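Local coordinates for putative baseplate protein (Unidentified phage, PDB 2FSD), which forms the receptor-binding head domain of a lactococcal phage and probably recognises the surface of the host cell, Lactococcus lactis, at residues Asn71-Pro74 and Asn75-Val78; Thr82-Pro85 and Ala86-Thr89. All coordinates share one frame; numbering follows the deposited sequence.

Contact 1. Residues Asn71-Pro74 and Asn75-Val78; sequences NVAP and NFIV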
loop_
_atom_site.group_PDB
_atom_site.type_symbol
_atom_site.label_atom_id
_atom_site.label_comp_id
_atom_site.label_asym_id
_atom_site.label_seq_id
_atom_site.Cartn_x
_atom_site.Cartn_y
_atom_site.Cartn_z
ATOM N N ASN A 71 12.629 13.947 7.018
ATOM C CA ASN A 71 12.776 14.289 5.608
ATOM C C ASN A 71 13.325 13.110 4.823
ATOM O O ASN A 71 14.301 12.487 5.230
ATOM C CB ASN A 71 13.761 15.442 5.437
ATOM C CG ASN A 71 13.367 16.671 6.213
ATOM O OD1 ASN A 71 12.206 16.873 6.524
ATOM N ND2 ASN A 71 14.347 17.506 6.526
ATOM N N VAL A 72 12.696 12.818 3.692
ATOM C CA VAL A 72 13.112 11.721 2.825
ATOM C C VAL A 72 13.340 12.280 1.437
ATOM O O VAL A 72 12.431 12.866 0.848
ATOM C CB VAL A 72 12.013 10.604 2.702
ATOM C CG1 VAL A 72 12.630 9.299 2.204
ATOM C CG2 VAL A 72 11.272 10.394 4.010
ATOM N N ALA A 73 14.546 12.072 0.912
ATOM C CA ALA A 73 14.888 12.467 -0.449
ATOM C C ALA A 73 14.271 11.493 -1.435
ATOM O O ALA A 73 13.974 10.362 -1.068
ATOM C CB ALA A 73 16.432 12.507 -0.642
ATOM N N PRO A 74 14.080 11.926 -2.694
ATOM C CA PRO A 74 13.554 11.045 -3.728
ATOM C C PRO A 74 14.367 9.758 -3.864
ATOM O O PRO A 74 15.578 9.818 -4.038
ATOM C CB PRO A 74 13.660 11.907 -4.996
ATOM C CG PRO A 74 13.522 13.278 -4.499
ATOM C CD PRO A 74 14.296 13.288 -3.213
ATOM N N ASN A 75 13.696 8.610 -3.775
ATOM C CA ASN A 75 14.345 7.287 -3.874
ATOM C C ASN A 75 15.136 6.829 -2.645
ATOM O O ASN A 75 15.694 5.732 -2.650
ATOM C CB ASN A 75 15.248 7.183 -5.124
ATOM C CG ASN A 75 14.627 6.346 -6.225
ATOM O OD1 ASN A 75 14.545 5.115 -6.118
ATOM N ND2 ASN A 75 14.202 7.011 -7.303
ATOM N N PHE A 76 15.205 7.652 -1.603
ATOM C CA PHE A 76 15.852 7.229 -0.362
ATOM C C PHE A 76 14.828 6.680 0.641
ATOM O O PHE A 76 13.617 6.870 0.481
ATOM C CB PHE A 76 16.670 8.367 0.234
ATOM C CG PHE A 76 18.057 8.493 -0.344
ATOM C CD1 PHE A 76 18.250 9.025 -1.610
ATOM C CD2 PHE A 76 19.167 8.094 0.387
ATOM C CE1 PHE A 76 19.543 9.152 -2.155
ATOM C CE2 PHE A 76 20.464 8.224 -0.128
ATOM C CZ PHE A 76 20.652 8.756 -1.405
ATOM N N ILE A 77 15.326 5.978 1.656
ATOM C CA ILE A 77 14.473 5.290 2.626
ATOM C C ILE A 77 14.819 5.706 4.064
ATOM O O ILE A 77 15.990 5.805 4.453
ATOM C CB ILE A 77 14.510 3.748 2.431
ATOM C CG1 ILE A 77 14.045 3.374 1.008
ATOM C CG2 ILE A 77 13.569 3.053 3.420
ATOM C CD1 ILE A 77 14.649 2.098 0.444
ATOM N N VAL A 78 13.775 5.981 4.837
ATOM C CA VAL A 78 13.905 6.391 6.218
ATOM C C VAL A 78 13.227 5.337 7.110
ATOM O O VAL A 78 12.050 5.008 6.889
ATOM C CB VAL A 78 13.261 7.770 6.401
ATOM C CG1 VAL A 78 12.974 8.046 7.830
ATOM C CG2 VAL A 78 14.183 8.862 5.817
#
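Val72 faces the returning chain and meets Phe76 and Val78. Its CB stands 4.2 Å from CG2 of Val78, and from there the two methyls part company. CG1, set anti to the backbone N (chi1 -161°), heads for the backbone of Phe76 and reaches the carbonyl O of that residue at 3.1 Å, a close approach of a methyl to an oxygen. CG2 turns instead to Val78 CG2, 3.8 Å away, the two side chains lying at a slant to each other. The Val78 CG2 methyl also lies against the carbonyl O of Asn71.

The reversal that brings these residues together is a type II beta turn from Ala73 to Phe76, with Pro74 and Asn75 at its corners; Asn75 has the positive phi (75°) that is usual at the third position of a type II turn. It leads the loop that follows strand 59-68 into strand 77-82 of the barrel. The turn is closed by Phe76 N donating to Ala73 O at 3.0 Å, a fairly straight bond (159° at the hydrogen) whose donor sits above the carbonyl plane. On the flank of the turn, the Phe76 ring has CD1 4.0 Å from CB of Ala73, while the carbonyl O of Pro74 lies in its plane, at the edge. The loop is anchored further by Asn122, whose ND2 donates to the carbonyl O of Val72.

Contact 2. Residues Thr82-Pro85 and Ala86-Thr89; sequences TFPP and AFGT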
loop_
_atom_site.group_PDB
_atom_site.type_symbol
_atom_site.label_atom_id
_atom_site.label_comp_id
_atom_site.label_asym_id
_atom_site.label_seq_id
_atom_site.Cartn_x
_atom_site.Cartn_y
_atom_site.Cartn_z
ATOM N N THR A 82 10.087 -0.688 14.410
ATOM C CA THR A 82 10.488 -2.091 14.434
ATOM C C THR A 82 9.456 -2.921 15.223
ATOM O O THR A 82 8.782 -2.413 16.135
ATOM C CB THR A 82 11.913 -2.304 15.061
ATOM O OG1 THR A 82 11.976 -1.707 16.359
ATOM C CG2 THR A 82 13.010 -1.716 14.183
ATOM N N PHE A 83 9.340 -4.198 14.881
ATOM C CA PHE A 83 8.402 -5.072 15.602
ATOM C C PHE A 83 9.018 -5.554 16.923
ATOM O O PHE A 83 10.196 -5.943 16.960
ATOM C CB PHE A 83 7.999 -6.263 14.743
ATOM C CG PHE A 83 7.297 -5.876 13.473
ATOM C CD1 PHE A 83 5.964 -5.464 13.502
ATOM C CD2 PHE A 83 7.970 -5.906 12.242
ATOM C CE1 PHE A 83 5.309 -5.085 12.338
ATOM C CE2 PHE A 83 7.309 -5.539 11.067
ATOM C CZ PHE A 83 5.984 -5.129 11.115
ATOM N N PRO A 84 8.240 -5.503 18.024
ATOM C CA PRO A 84 8.680 -6.231 19.218
ATOM C C PRO A 84 8.902 -7.724 18.912
ATOM O O PRO A 84 8.257 -8.258 18.002
ATOM C CB PRO A 84 7.523 -6.028 20.192
ATOM C CG PRO A 84 6.906 -4.733 19.763
ATOM C CD PRO A 84 6.987 -4.764 18.270
ATOM N N PRO A 85 9.849 -8.377 19.626
ATOM C CA PRO A 85 10.154 -9.815 19.500
ATOM C C PRO A 85 8.971 -10.773 19.651
ATOM O O PRO A 85 9.112 -11.950 19.342
ATOM C CB PRO A 85 11.145 -10.075 20.642
ATOM C CG PRO A 85 11.744 -8.800 20.938
ATOM C CD PRO A 85 10.752 -7.722 20.588
ATOM N N ALA A 86 7.841 -10.302 20.159
ATOM C CA ALA A 86 6.649 -11.128 20.225
ATOM C C ALA A 86 6.191 -11.550 18.820
ATOM O O ALA A 86 5.699 -12.671 18.649
ATOM C CB ALA A 86 5.519 -10.390 20.966
ATOM N N PHE A 87 6.368 -10.670 17.827
ATOM C CA PHE A 87 5.897 -10.927 16.453
ATOM C C PHE A 87 6.757 -11.938 15.692
ATOM O O PHE A 87 6.328 -12.460 14.667
ATOM C CB PHE A 87 5.769 -9.622 15.645
ATOM C CG PHE A 87 4.663 -8.727 16.127
ATOM C CD1 PHE A 87 3.452 -8.673 15.456
ATOM C CD2 PHE A 87 4.823 -7.962 17.284
ATOM C CE1 PHE A 87 2.417 -7.859 15.921
ATOM C CE2 PHE A 87 3.798 -7.146 17.751
ATOM C CZ PHE A 87 2.596 -7.094 17.064
ATOM N N GLY A 88 7.970 -12.197 16.179
ATOM C CA GLY A 88 8.798 -13.275 15.651
ATOM C C GLY A 88 9.597 -12.910 14.416
ATOM O O GLY A 88 9.862 -11.738 14.153
ATOM N N THR A 89 9.967 -13.940 13.657
ATOM C CA THR A 89 10.963 -13.859 12.579
ATOM C C THR A 89 10.327 -13.967 11.190
ATOM O O THR A 89 10.782 -13.350 10.223
ATOM C CB THR A 89 12.017 -15.003 12.779
ATOM O OG1 THR A 89 13.123 -14.502 13.538
ATOM C CG2 THR A 89 12.538 -15.580 11.455
#
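The rings of Phe83 and Phe87 meet obliquely, their centroids 5.8 Å apart and their planes inclined at 42°. CD1 of Phe83 lies over one face of the Phe87 ring, whereas the carbonyl O of Pro84 sits in the plane of that ring, at its edge, 3.5 Å from Phe87 CD2. The slightly positive C-H edge at CD2 suits the carbonyl oxygen. The Pro84 ring runs alongside Phe87, pointing the same way, with its CD 4.0 Å from Phe87 CD2. At the root of the aromatic pair the two CB atoms, of Phe83 and Phe87, are 4.1 Å apart. For both, chi1 near -60° places CG anti to the carbonyl carbon, and both side chains meet Ala53 and Ile60 of strands 50-56 and 59-68; Phe87 additionally reaches Ile34 and Thr37 of strand 34-41.

Pro84 O also accepts from Phe87 N at 3.1 Å, with the donor above the carbonyl plane. One residue on, Gly88 N reaches Pro85 O in a weak bond of 3.4 Å. The result is two overlapping i to i+3 turns, the second closed by the weak bond, which set the buried Phe87 against strands 34-41, 50-56 and 59-68 of the antiparallel beta-barrel of the receptor-binding head.

From the N terminus, the chain completes strands 34-41, 50-56 and 59-68 before reaching contact 1, which folds the loop after strand 59-68 back on itself and delivers it into strand 77-82. That strand then runs along the barrel wall to contact 2, which bends the start of the loop leading to strand 94-102. The two are in series, neither nesting nor crossing, and their centres are about 25 Å apart on opposite sides of the chain's centre. Contact 1 is tied to the neighbourhood of strand 117-121 through Val120 and Asn122, whereas contact 2 lies against the first three strands. Strand 77-82 thus has a local turn contact at each end.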